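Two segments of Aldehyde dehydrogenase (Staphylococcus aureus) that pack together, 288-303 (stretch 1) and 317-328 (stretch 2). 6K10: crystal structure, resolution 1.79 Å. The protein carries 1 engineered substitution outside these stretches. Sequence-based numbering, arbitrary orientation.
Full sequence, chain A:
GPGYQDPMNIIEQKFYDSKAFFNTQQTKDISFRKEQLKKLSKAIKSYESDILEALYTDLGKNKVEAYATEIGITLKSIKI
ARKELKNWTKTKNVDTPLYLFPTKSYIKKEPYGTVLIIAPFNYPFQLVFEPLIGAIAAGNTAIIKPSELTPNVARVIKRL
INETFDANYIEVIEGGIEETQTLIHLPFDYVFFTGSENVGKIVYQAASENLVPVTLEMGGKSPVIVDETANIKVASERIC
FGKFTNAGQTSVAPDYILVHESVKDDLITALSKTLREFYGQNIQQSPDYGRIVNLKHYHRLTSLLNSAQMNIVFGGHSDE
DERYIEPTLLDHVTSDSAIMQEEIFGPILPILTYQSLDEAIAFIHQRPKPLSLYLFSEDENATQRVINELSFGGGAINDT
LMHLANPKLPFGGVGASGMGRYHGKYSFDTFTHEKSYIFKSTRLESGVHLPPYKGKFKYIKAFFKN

Stretch 1 288-303: DYGRIVNLKHYHRLTS
Stretch 2 (317-328) HSDEDERYIEPT

A recurring principle of protein packing is that an apolar centre brings two segments together while hydrogen bonds and charges at its margin fix their register; residues 288-303 and 317-328 of this aldehyde dehydrogenase illustrate it, burying 871 Å² in all. The centre is Ile325, whose CA-to-CB bond points toward the first stretch (chi1 m, chi2 t), where a helix runs from Leu295 through Ser303 and beyond. Ile325 CD1 lies 3.4 Å from Leu301 CB, 3.9 Å from Thr302 CG2 and 4.0 Å from Ile292 CG1; Ile325 CG1 sits 3.7 Å from Tyr298 CE1. Ile292 is m,m, Leu301 m,t. Tyr298, with chi1 at 171° and chi2 at 86°, extends its ring across the second stretch, where Ser318-Asp319 pairs with Tyr324-Ile325 as a small hairpin: Asp319 N to Tyr324 O and Tyr324 N to Asp319 O are both 2.9 Å hydrogen bonds. Tyr324 O approaches the ring edge, 3.2 Å from Tyr298 CE1. At the far end of the ring, Tyr298 OH comes within 3.0 Å of Glu320 N, but the angle is too poor for a hydrogen bond.

Beside this apolar centre, the extended Tyr289-Ile292 segment runs antiparallel to the second stretch, Arg291 facing Tyr324 (CA to CA 5.2 Å) and Ile292 facing Arg323 (CA to CA 5.3 Å). Ile292 N donates to Arg323 O at 2.9 Å, a nearly straight bond. Arg323, with positive phi and psi (50/44), returns the favour through its side chain (m,t,m, chi4 -95°): Arg323 NE donates to Ile292 O at 2.7 Å, anchoring the loop just ahead of the helix. Asn294 caps that helix, its OD1 accepting from His297 N at 2.9 Å. Water 1 adds a bridge, donating to Gly290 O at 2.8 Å and accepting from Ile325 N at 3.1 Å.

Tyr289 (chi1 t, chi2 63°) packs its CE2 3.7 Å from Tyr324 CE1 and its CZ 3.5 Å from Pro327 CD, yet its hydroxyl is not wasted: Tyr289 OH donates to Ile325 O at 2.6 Å.

Polar and charged groups mark the margin. Tyr324 CD1 lies over one face of the Arg291 guanidinium (m,m,t, chi4 -89°), 3.6 Å from Arg291 CZ. At the edge of the guanidinium, Glu322 OE1 accepts from Arg291 NH2 at 2.9 Å and from Arg291 NE at 3.2 Å, a salt bridge. Along the exposed side of the helix, Leu295 CD2 rests 3.9 Å from Glu320 CG, and the extended Glu320 (chi1 t, chi2 t) reaches His299, whose NE2 donates to Glu320 OE1 over a very short 2.4 Å.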

ATOM      1  N   ASP A 288      13.935 -11.177 -35.054  1.00 25.93           N
ATOM      2  CA  ASP A 288      12.868 -10.689 -34.192  1.00 25.47           C
ATOM      3  C   ASP A 288      12.741 -11.505 -32.913  1.00 24.77           C
ATOM      4  O   ASP A 288      11.791 -11.303 -32.150  1.00 24.25           O
ATOM      5  CB  ASP A 288      11.544 -10.708 -34.956  1.00 22.63           C
ATOM      6  CG  ASP A 288      11.591  -9.870 -36.213  1.00 24.09           C
ATOM      7  OD1 ASP A 288      12.300  -8.843 -36.217  1.00 25.69           O
ATOM      8  OD2 ASP A 288      10.944 -10.255 -37.208  1.00 25.12           O
ATOM      9  N   TYR A 289      13.672 -12.420 -32.663  1.00 24.63           N
ATOM     10  CA  TYR A 289      13.550 -13.377 -31.576  1.00 23.53           C
ATOM     11  C   TYR A 289      14.780 -13.306 -30.684  1.00 21.07           C
ATOM     12  O   TYR A 289      15.911 -13.261 -31.176  1.00 21.37           O
ATOM     13  CB  TYR A 289      13.362 -14.792 -32.128  1.00 24.57           C
ATOM     14  CG  TYR A 289      13.134 -15.829 -31.062  1.00 20.26           C
ATOM     15  CD1 TYR A 289      12.010 -15.779 -30.248  1.00 20.75           C
ATOM     16  CD2 TYR A 289      14.036 -16.865 -30.874  1.00 20.65           C
ATOM     17  CE1 TYR A 289      11.796 -16.728 -29.272  1.00 22.88           C
ATOM     18  CE2 TYR A 289      13.832 -17.816 -29.905  1.00 20.54           C
ATOM     19  CZ  TYR A 289      12.713 -17.743 -29.107  1.00 22.90           C
ATOM     20  OH  TYR A 289      12.517 -18.696 -28.143  1.00 21.31           O
ATOM     21  N   GLY A 290      14.548 -13.306 -29.370  1.00 19.52           N
ATOM     22  CA  GLY A 290      15.588 -13.052 -28.398  1.00 22.25           C
ATOM     23  C   GLY A 290      16.309 -14.309 -27.946  1.00 22.46           C
ATOM     24  O   GLY A 290      16.118 -15.405 -28.477  1.00 24.07           O
ATOM     25  N   ARG A 291      17.160 -14.132 -26.934  1.00 21.85           N
ATOM     26  CA  ARG A 291      18.007 -15.192 -26.410  1.00 24.20           C
ATOM     27  C   ARG A 291      17.929 -15.214 -24.888  1.00 21.41           C
ATOM     28  O   ARG A 291      17.483 -14.257 -24.252  1.00 19.88           O
ATOM     29  CB  ARG A 291      19.468 -15.009 -26.850  1.00 24.67           C
ATOM     30  CG  ARG A 291      19.676 -15.025 -28.357  1.00 24.56           C
ATOM     31  CD  ARG A 291      19.409 -16.405 -28.924  1.00 21.95           C
ATOM     32  NE  ARG A 291      19.713 -16.500 -30.350  1.00 22.16           N
ATOM     33  CZ  ARG A 291      18.842 -16.238 -31.320  1.00 25.62           C
ATOM     34  NH1 ARG A 291      17.605 -15.863 -31.021  1.00 26.86           N
ATOM     35  NH2 ARG A 291      19.208 -16.357 -32.589  1.00 24.98           N
ATOM     36  N   ILE A 292      18.388 -16.321 -24.308  1.00 21.47           N
ATOM     37  CA  ILE A 292      18.351 -16.502 -22.860  1.00 21.48           C
ATOM     38  C   ILE A 292      19.472 -15.693 -22.217  1.00 21.26           C
ATOM     39  O   ILE A 292      20.563 -15.550 -22.780  1.00 23.22           O
ATOM     40  CB  ILE A 292      18.440 -18.001 -22.508  1.00 22.15           C
ATOM     41  CG1 ILE A 292      17.395 -18.792 -23.301  1.00 20.76           C
ATOM     42  CG2 ILE A 292      18.229 -18.223 -21.020  1.00 20.67           C
ATOM     43  CD1 ILE A 292      15.971 -18.283 -23.124  1.00 21.22           C
ATOM     44  N   VAL A 293      19.207 -15.168 -21.015  1.00 19.14           N
ATOM     45  CA  VAL A 293      20.075 -14.147 -20.424  1.00 19.12           C
ATOM     46  C   VAL A 293      21.486 -14.679 -20.191  1.00 23.11           C
ATOM     47  O   VAL A 293      22.473 -14.001 -20.500  1.00 22.53           O
ATOM     48  CB  VAL A 293      19.458 -13.597 -19.124  1.00 23.30           C
ATOM     49  CG1 VAL A 293      19.197 -14.716 -18.116  1.00 21.32           C
ATOM     50  CG2 VAL A 293      20.358 -12.524 -18.519  1.00 25.48           C
ATOM     51  N   ASN A 294      21.612 -15.884 -19.636  1.00 20.86           N
ATOM     52  CA  ASN A 294      22.922 -16.420 -19.296  1.00 24.57           C
ATOM     53  C   ASN A 294      22.882 -17.943 -19.359  1.00 23.74           C
ATOM     54  O   ASN A 294      21.838 -18.550 -19.614  1.00 21.05           O
ATOM     55  CB  ASN A 294      23.392 -15.907 -17.925  1.00 25.58           C
ATOM     56  CG  ASN A 294      22.568 -16.449 -16.763  1.00 26.62           C
ATOM     57  OD1 ASN A 294      21.589 -17.173 -16.949  1.00 25.52           O
ATOM     58  ND2 ASN A 294      22.968 -16.090 -15.548  1.00 30.20           N
ATOM     59  N   LEU A 295      24.042 -18.559 -19.117  1.00 23.52           N
ATOM     60  CA  LEU A 295      24.158 -20.008 -19.246  1.00 23.38           C
ATOM     61  C   LEU A 295      23.393 -20.745 -18.157  1.00 22.26           C
ATOM     62  O   LEU A 295      22.899 -21.854 -18.397  1.00 25.63           O
ATOM     63  CB  LEU A 295      25.631 -20.415 -19.229  1.00 26.25           C
ATOM     64  CG  LEU A 295      26.342 -20.186 -20.561  1.00 31.13           C
ATOM     65  CD1 LEU A 295      27.832 -20.444 -20.428  1.00 32.97           C
ATOM     66  CD2 LEU A 295      25.732 -21.068 -21.646  1.00 30.33           C
ATOM     67  N   LYS A 296      23.287 -20.163 -16.960  1.00 21.59           N
ATOM     68  CA  LYS A 296      22.541 -20.819 -15.891  1.00 22.95           C
ATOM     69  C   LYS A 296      21.069 -20.962 -16.260  1.00 21.07           C
ATOM     70  O   LYS A 296      20.490 -22.047 -16.143  1.00 21.84           O
ATOM     71  CB  LYS A 296      22.696 -20.045 -14.581  1.00 24.43           C
ATOM     72  CG  LYS A 296      21.810 -20.567 -13.457  1.00 27.75           C
ATOM     73  CD  LYS A 296      22.081 -22.040 -13.186  1.00 27.95           C
ATOM     74  CE  LYS A 296      21.305 -22.537 -11.980  1.00 29.28           C
ATOM     75  NZ  LYS A 296      21.496 -24.000 -11.771  1.00 29.22           N
ATOM     76  N   HIS A 297      20.447 -19.872 -16.715  1.00 22.73           N
ATOM     77  CA  HIS A 297      19.044 -19.948 -17.110  1.00 18.49           C
ATOM     78  C   HIS A 297      18.866 -20.756 -18.387  1.00 21.69           C
ATOM     79  O   HIS A 297      17.837 -21.418 -18.561  1.00 23.37           O
ATOM     80  CB  HIS A 297      18.467 -18.543 -17.279  1.00 21.23           C
ATOM     81  CG  HIS A 297      18.072 -17.897 -15.987  1.00 24.13           C
ATOM     82  ND1 HIS A 297      17.026 -18.355 -15.216  1.00 24.48           N
ATOM     83  CD2 HIS A 297      18.586 -16.831 -15.330  1.00 24.99           C
ATOM     84  CE1 HIS A 297      16.910 -17.598 -14.140  1.00 27.14           C
ATOM     85  NE2 HIS A 297      17.844 -16.665 -14.186  1.00 26.33           N
ATOM     86  N   TYR A 298      19.851 -20.715 -19.287  1.00 22.66           N
ATOM     87  CA  TYR A 298      19.796 -21.552 -20.478  1.00 22.52           C
ATOM     88  C   TYR A 298      19.756 -23.029 -20.102  1.00 24.09           C
ATOM     89  O   TYR A 298      18.948 -23.798 -20.635  1.00 25.11           O
ATOM     90  CB  TYR A 298      20.990 -21.255 -21.387  1.00 19.61           C
ATOM     91  CG  TYR A 298      21.131 -22.229 -22.534  1.00 21.90           C
ATOM     92  CD1 TYR A 298      20.447 -22.032 -23.726  1.00 23.31           C
ATOM     93  CD2 TYR A 298      21.944 -23.350 -22.422  1.00 22.41           C
ATOM     94  CE1 TYR A 298      20.569 -22.924 -24.774  1.00 24.45           C
ATOM     95  CE2 TYR A 298      22.071 -24.246 -23.461  1.00 22.09           C
ATOM     96  CZ  TYR A 298      21.382 -24.029 -24.634  1.00 26.20           C
ATOM     97  OH  TYR A 298      21.513 -24.925 -25.668  1.00 29.70           O
ATOM     98  N   HIS A 299      20.624 -23.443 -19.177  1.00 22.13           N
ATOM     99  CA  HIS A 299      20.649 -24.842 -18.764  1.00 18.75           C
ATOM    100  C   HIS A 299      19.426 -25.205 -17.934  1.00 21.08           C
ATOM    101  O   HIS A 299      18.957 -26.348 -17.990  1.00 23.33           O
ATOM    102  CB  HIS A 299      21.934 -25.135 -17.990  1.00 22.85           C
ATOM    103  CG  HIS A 299      23.156 -25.176 -18.852  1.00 26.92           C
ATOM    104  ND1 HIS A 299      24.366 -24.649 -18.455  1.00 31.05           N
ATOM    105  CD2 HIS A 299      23.354 -25.685 -20.090  1.00 27.99           C
ATOM    106  CE1 HIS A 299      25.257 -24.828 -19.414  1.00 31.49           C
ATOM    107  NE2 HIS A 299      24.669 -25.455 -20.416  1.00 28.86           N
ATOM    108  N   ARG A 300      18.904 -24.256 -17.155  1.00 20.07           N
ATOM    109  CA  ARG A 300      17.635 -24.479 -16.472  1.00 20.25           C
ATOM    110  C   ARG A 300      16.539 -24.837 -17.468  1.00 20.61           C
ATOM    111  O   ARG A 300      15.728 -25.736 -17.219  1.00 22.65           O
ATOM    112  CB  ARG A 300      17.245 -23.234 -15.677  1.00 21.13           C
ATOM    113  CG  ARG A 300      15.903 -23.336 -14.977  1.00 21.76           C
ATOM    114  CD  ARG A 300      15.563 -22.040 -14.255  1.00 20.72           C
ATOM    115  NE  ARG A 300      15.392 -20.918 -15.174  1.00 22.78           N
ATOM    116  CZ  ARG A 300      14.296 -20.699 -15.894  1.00 22.35           C
ATOM    117  NH1 ARG A 300      14.229 -19.650 -16.702  1.00 23.57           N
ATOM    118  NH2 ARG A 300      13.266 -21.532 -15.812  1.00 21.89           N
ATOM    119  N   LEU A 301      16.518 -24.157 -18.615  1.00 23.06           N
ATOM    120  CA  LEU A 301      15.451 -24.367 -19.586  1.00 22.05           C
ATOM    121  C   LEU A 301      15.701 -25.596 -20.457  1.00 23.86           C
ATOM    122  O   LEU A 301      14.750 -26.294 -20.823  1.00 24.23           O
ATOM    123  CB  LEU A 301      15.283 -23.115 -20.446  1.00 24.03           C
ATOM    124  CG  LEU A 301      14.619 -21.910 -19.779  1.00 26.73           C
ATOM    125  CD1 LEU A 301      14.915 -20.634 -20.552  1.00 26.43           C
ATOM    126  CD2 LEU A 301      13.119 -22.136 -19.676  1.00 26.25           C
ATOM    127  N   THR A 302      16.962 -25.881 -20.807  1.00 23.43           N
ATOM    128  CA  THR A 302      17.233 -27.105 -21.558  1.00 22.01           C
ATOM    129  C   THR A 302      17.041 -28.341 -20.689  1.00 25.04           C
ATOM    130  O   THR A 302      16.699 -29.412 -21.204  1.00 25.56           O
ATOM    131  CB  THR A 302      18.646 -27.090 -22.149  1.00 25.83           C
ATOM    132  OG1 THR A 302      19.619 -27.039 -21.098  1.00 23.46           O
ATOM    133  CG2 THR A 302      18.831 -25.898 -23.077  1.00 26.67           C
ATOM    134  N   SER A 303      17.253 -28.217 -19.377  1.00 24.71           N
ATOM    135  CA  SER A 303      16.887 -29.302 -18.473  1.00 27.58           C
ATOM    136  C   SER A 303      15.386 -29.559 -18.520  1.00 25.82           C
ATOM    137  O   SER A 303      14.944 -30.714 -18.539  1.00 25.10           O
ATOM    138  CB  SER A 303      17.338 -28.977 -17.048  1.00 29.72           C
ATOM    139  OG  SER A 303      17.143 -30.084 -16.184  1.00 30.53           O
ATOM    140  N   HIS A 317      14.538 -27.201 -30.307  1.00 26.06           N
ATOM    141  CA  HIS A 317      15.946 -27.063 -30.636  1.00 26.89           C
ATOM    142  C   HIS A 317      16.606 -26.022 -29.738  1.00 23.58           C
ATOM    143  O   HIS A 317      15.954 -25.133 -29.183  1.00 23.30           O
ATOM    144  CB  HIS A 317      16.129 -26.684 -32.105  1.00 28.74           C
ATOM    145  CG  HIS A 317      15.786 -27.787 -33.057  1.00 34.25           C
ATOM    146  ND1 HIS A 317      14.538 -27.921 -33.624  1.00 34.34           N
ATOM    147  CD2 HIS A 317      16.528 -28.816 -33.532  1.00 35.97           C
ATOM    148  CE1 HIS A 317      14.526 -28.981 -34.412  1.00 35.37           C
ATOM    149  NE2 HIS A 317      15.722 -29.542 -34.375  1.00 35.82           N
ATOM    150  N   SER A 318      17.923 -26.147 -29.598  1.00 25.44           N
ATOM    151  CA  SER A 318      18.687 -25.242 -28.755  1.00 25.29           C
ATOM    152  C   SER A 318      20.095 -25.114 -29.314  1.00 25.86           C
ATOM    153  O   SER A 318      20.567 -25.967 -30.070  1.00 22.78           O
ATOM    154  CB  SER A 318      18.728 -25.726 -27.301  1.00 29.80           C
ATOM    155  OG  SER A 318      19.237 -27.047 -27.223  1.00 29.17           O
ATOM    156  N   ASP A 319      20.758 -24.023 -28.938  1.00 27.23           N
ATOM    157  CA  ASP A 319      22.158 -23.814 -29.294  1.00 27.96           C
ATOM    158  C   ASP A 319      22.816 -23.082 -28.134  1.00 29.52           C
ATOM    159  O   ASP A 319      22.528 -21.907 -27.891  1.00 28.65           O
ATOM    160  CB  ASP A 319      22.295 -23.029 -30.597  1.00 29.00           C
ATOM    161  CG  ASP A 319      23.731 -22.973 -31.098  1.00 31.79           C
ATOM    162  OD1 ASP A 319      24.639 -23.442 -30.378  1.00 33.39           O
ATOM    163  OD2 ASP A 319      23.954 -22.465 -32.216  1.00 33.27           O
ATOM    164  N   GLU A 320      23.698 -23.788 -27.425  1.00 28.22           N
ATOM    165  CA  GLU A 320      24.350 -23.224 -26.248  1.00 29.03           C
ATOM    166  C   GLU A 320      25.218 -22.023 -26.608  1.00 30.50           C
ATOM    167  O   GLU A 320      25.296 -21.055 -25.842  1.00 31.93           O
ATOM    168  CB  GLU A 320      25.182 -24.310 -25.568  1.00 31.03           C
ATOM    169  CG  GLU A 320      25.701 -23.972 -24.188  1.00 33.44           C
ATOM    170  CD  GLU A 320      26.362 -25.171 -23.536  1.00 38.98           C
ATOM    171  OE1 GLU A 320      26.129 -25.407 -22.333  1.00 41.79           O
ATOM    172  OE2 GLU A 320      27.108 -25.888 -24.236  1.00 41.13           O
ATOM    173  N   ASP A 321      25.870 -22.064 -27.772  1.00 31.97           N
ATOM    174  CA  ASP A 321      26.802 -21.007 -28.154  1.00 33.94           C
ATOM    175  C   ASP A 321      26.117 -19.663 -28.363  1.00 33.52           C
ATOM    176  O   ASP A 321      26.781 -18.625 -28.275  1.00 33.89           O
ATOM    177  CB  ASP A 321      27.553 -21.410 -29.423  1.00 36.08           C
ATOM    178  CG  ASP A 321      28.412 -22.643 -29.222  1.00 37.22           C
ATOM    179  OD1 ASP A 321      28.790 -22.924 -28.065  1.00 40.03           O
ATOM    180  OD2 ASP A 321      28.706 -23.332 -30.221  1.00 38.95           O
ATOM    181  N   GLU A 322      24.818 -19.657 -28.648  1.00 28.18           N
ATOM    182  CA  GLU A 322      24.046 -18.430 -28.768  1.00 29.14           C
ATOM    183  C   GLU A 322      23.105 -18.219 -27.593  1.00 26.42           C
ATOM    184  O   GLU A 322      22.369 -17.227 -27.577  1.00 25.67           O
ATOM    185  CB  GLU A 322      23.239 -18.441 -30.073  1.00 33.57           C
ATOM    186  CG  GLU A 322      23.956 -17.845 -31.269  1.00 36.85           C
ATOM    187  CD  GLU A 322      23.086 -17.832 -32.512  1.00 39.18           C
ATOM    188  OE1 GLU A 322      21.936 -17.348 -32.432  1.00 36.59           O
ATOM    189  OE2 GLU A 322      23.549 -18.310 -33.568  1.00 43.46           O
ATOM    190  N   ARG A 323      23.123 -19.118 -26.605  1.00 21.69           N
ATOM    191  CA  ARG A 323      22.106 -19.160 -25.555  1.00 21.50           C
ATOM    192  C   ARG A 323      20.711 -19.136 -26.173  1.00 23.44           C
ATOM    193  O   ARG A 323      19.812 -18.423 -25.723  1.00 22.19           O
ATOM    194  CB  ARG A 323      22.304 -18.029 -24.545  1.00 21.39           C
ATOM    195  CG  ARG A 323      23.699 -18.028 -23.929  1.00 22.61           C
ATOM    196  CD  ARG A 323      23.783 -17.165 -22.682  1.00 29.57           C
ATOM    197  NE  ARG A 323      23.266 -15.816 -22.886  1.00 32.96           N
ATOM    198  CZ  ARG A 323      24.021 -14.768 -23.201  1.00 34.35           C
ATOM    199  NH1 ARG A 323      23.468 -13.575 -23.364  1.00 36.56           N
ATOM    200  NH2 ARG A 323      25.330 -14.915 -23.355  1.00 35.98           N
ATOM    201  N   TYR A 324      20.541 -19.935 -27.221  1.00 24.01           N
ATOM    202  CA  TYR A 324      19.332 -19.954 -28.030  1.00 21.10           C
ATOM    203  C   TYR A 324      18.451 -21.129 -27.637  1.00 23.03           C
ATOM    204  O   TYR A 324      18.939 -22.251 -27.469  1.00 26.76           O
ATOM    205  CB  TYR A 324      19.683 -20.049 -29.516  1.00 24.30           C
ATOM    206  CG  TYR A 324      18.515 -20.427 -30.397  1.00 26.29           C
ATOM    207  CD1 TYR A 324      17.509 -19.513 -30.682  1.00 25.79           C
ATOM    208  CD2 TYR A 324      18.418 -21.701 -30.944  1.00 24.20           C
ATOM    209  CE1 TYR A 324      16.441 -19.856 -31.489  1.00 27.59           C
ATOM    210  CE2 TYR A 324      17.354 -22.053 -31.752  1.00 27.74           C
ATOM    211  CZ  TYR A 324      16.367 -21.125 -32.020  1.00 28.12           C
ATOM    212  OH  TYR A 324      15.302 -21.464 -32.825  1.00 28.35           O
ATOM    213  N   ILE A 325      17.155 -20.868 -27.499  1.00 19.30           N
ATOM    214  CA  ILE A 325      16.158 -21.913 -27.308  1.00 22.57           C
ATOM    215  C   ILE A 325      14.981 -21.611 -28.221  1.00 23.14           C
ATOM    216  O   ILE A 325      14.397 -20.523 -28.150  1.00 22.16           O
ATOM    217  CB  ILE A 325      15.705 -22.029 -25.845  1.00 23.65           C
ATOM    218  CG1 ILE A 325      16.890 -22.449 -24.979  1.00 25.55           C
ATOM    219  CG2 ILE A 325      14.569 -23.035 -25.721  1.00 23.81           C
ATOM    220  CD1 ILE A 325      16.536 -22.738 -23.568  1.00 27.78           C
ATOM    221  N   GLU A 326      14.648 -22.568 -29.079  1.00 23.59           N
ATOM    222  CA  GLU A 326      13.572 -22.403 -30.040  1.00 23.09           C
ATOM    223  C   GLU A 326      12.221 -22.344 -29.329  1.00 22.73           C
ATOM    224  O   GLU A 326      12.031 -22.979 -28.288  1.00 19.63           O
ATOM    225  CB  GLU A 326      13.592 -23.567 -31.029  1.00 21.69           C
ATOM    226  CG  GLU A 326      12.650 -23.440 -32.207  1.00 25.01           C
ATOM    227  CD  GLU A 326      12.661 -24.677 -33.085  1.00 26.90           C
ATOM    228  OE1 GLU A 326      12.196 -24.591 -34.240  1.00 29.87           O
ATOM    229  OE2 GLU A 326      13.132 -25.735 -32.619  1.00 28.40           O
ATOM    230  N   PRO A 327      11.270 -21.571 -29.858  1.00 22.18           N
ATOM    231  CA  PRO A 327       9.895 -21.652 -29.356  1.00 20.07           C
ATOM    232  C   PRO A 327       9.403 -23.091 -29.371  1.00 22.17           C
ATOM    233  O   PRO A 327       9.466 -23.777 -30.393  1.00 24.55           O
ATOM    234  CB  PRO A 327       9.114 -20.772 -30.336  1.00 22.48           C
ATOM    235  CG  PRO A 327      10.100 -19.744 -30.744  1.00 21.93           C
ATOM    236  CD  PRO A 327      11.432 -20.464 -30.818  1.00 22.68           C
ATOM    237  N   THR A 328       8.917 -23.550 -28.222  1.00 22.49           N
ATOM    238  CA  THR A 328       8.605 -24.957 -28.021  1.00 18.04           C
ATOM    239  C   THR A 328       7.213 -25.106 -27.432  1.00 18.67           C
ATOM    240  O   THR A 328       6.876 -24.440 -26.449  1.00 21.62           O
ATOM    241  CB  THR A 328       9.636 -25.615 -27.098  1.00 22.02           C
ATOM    242  OG1 THR A 328      10.949 -25.432 -27.642  1.00 24.22           O
ATOM    243  CG2 THR A 328       9.352 -27.100 -26.952  1.00 25.48           C
TER
HETATM  244  O   HOH W   1      16.118 -17.976 -27.456  1.00 25.40           O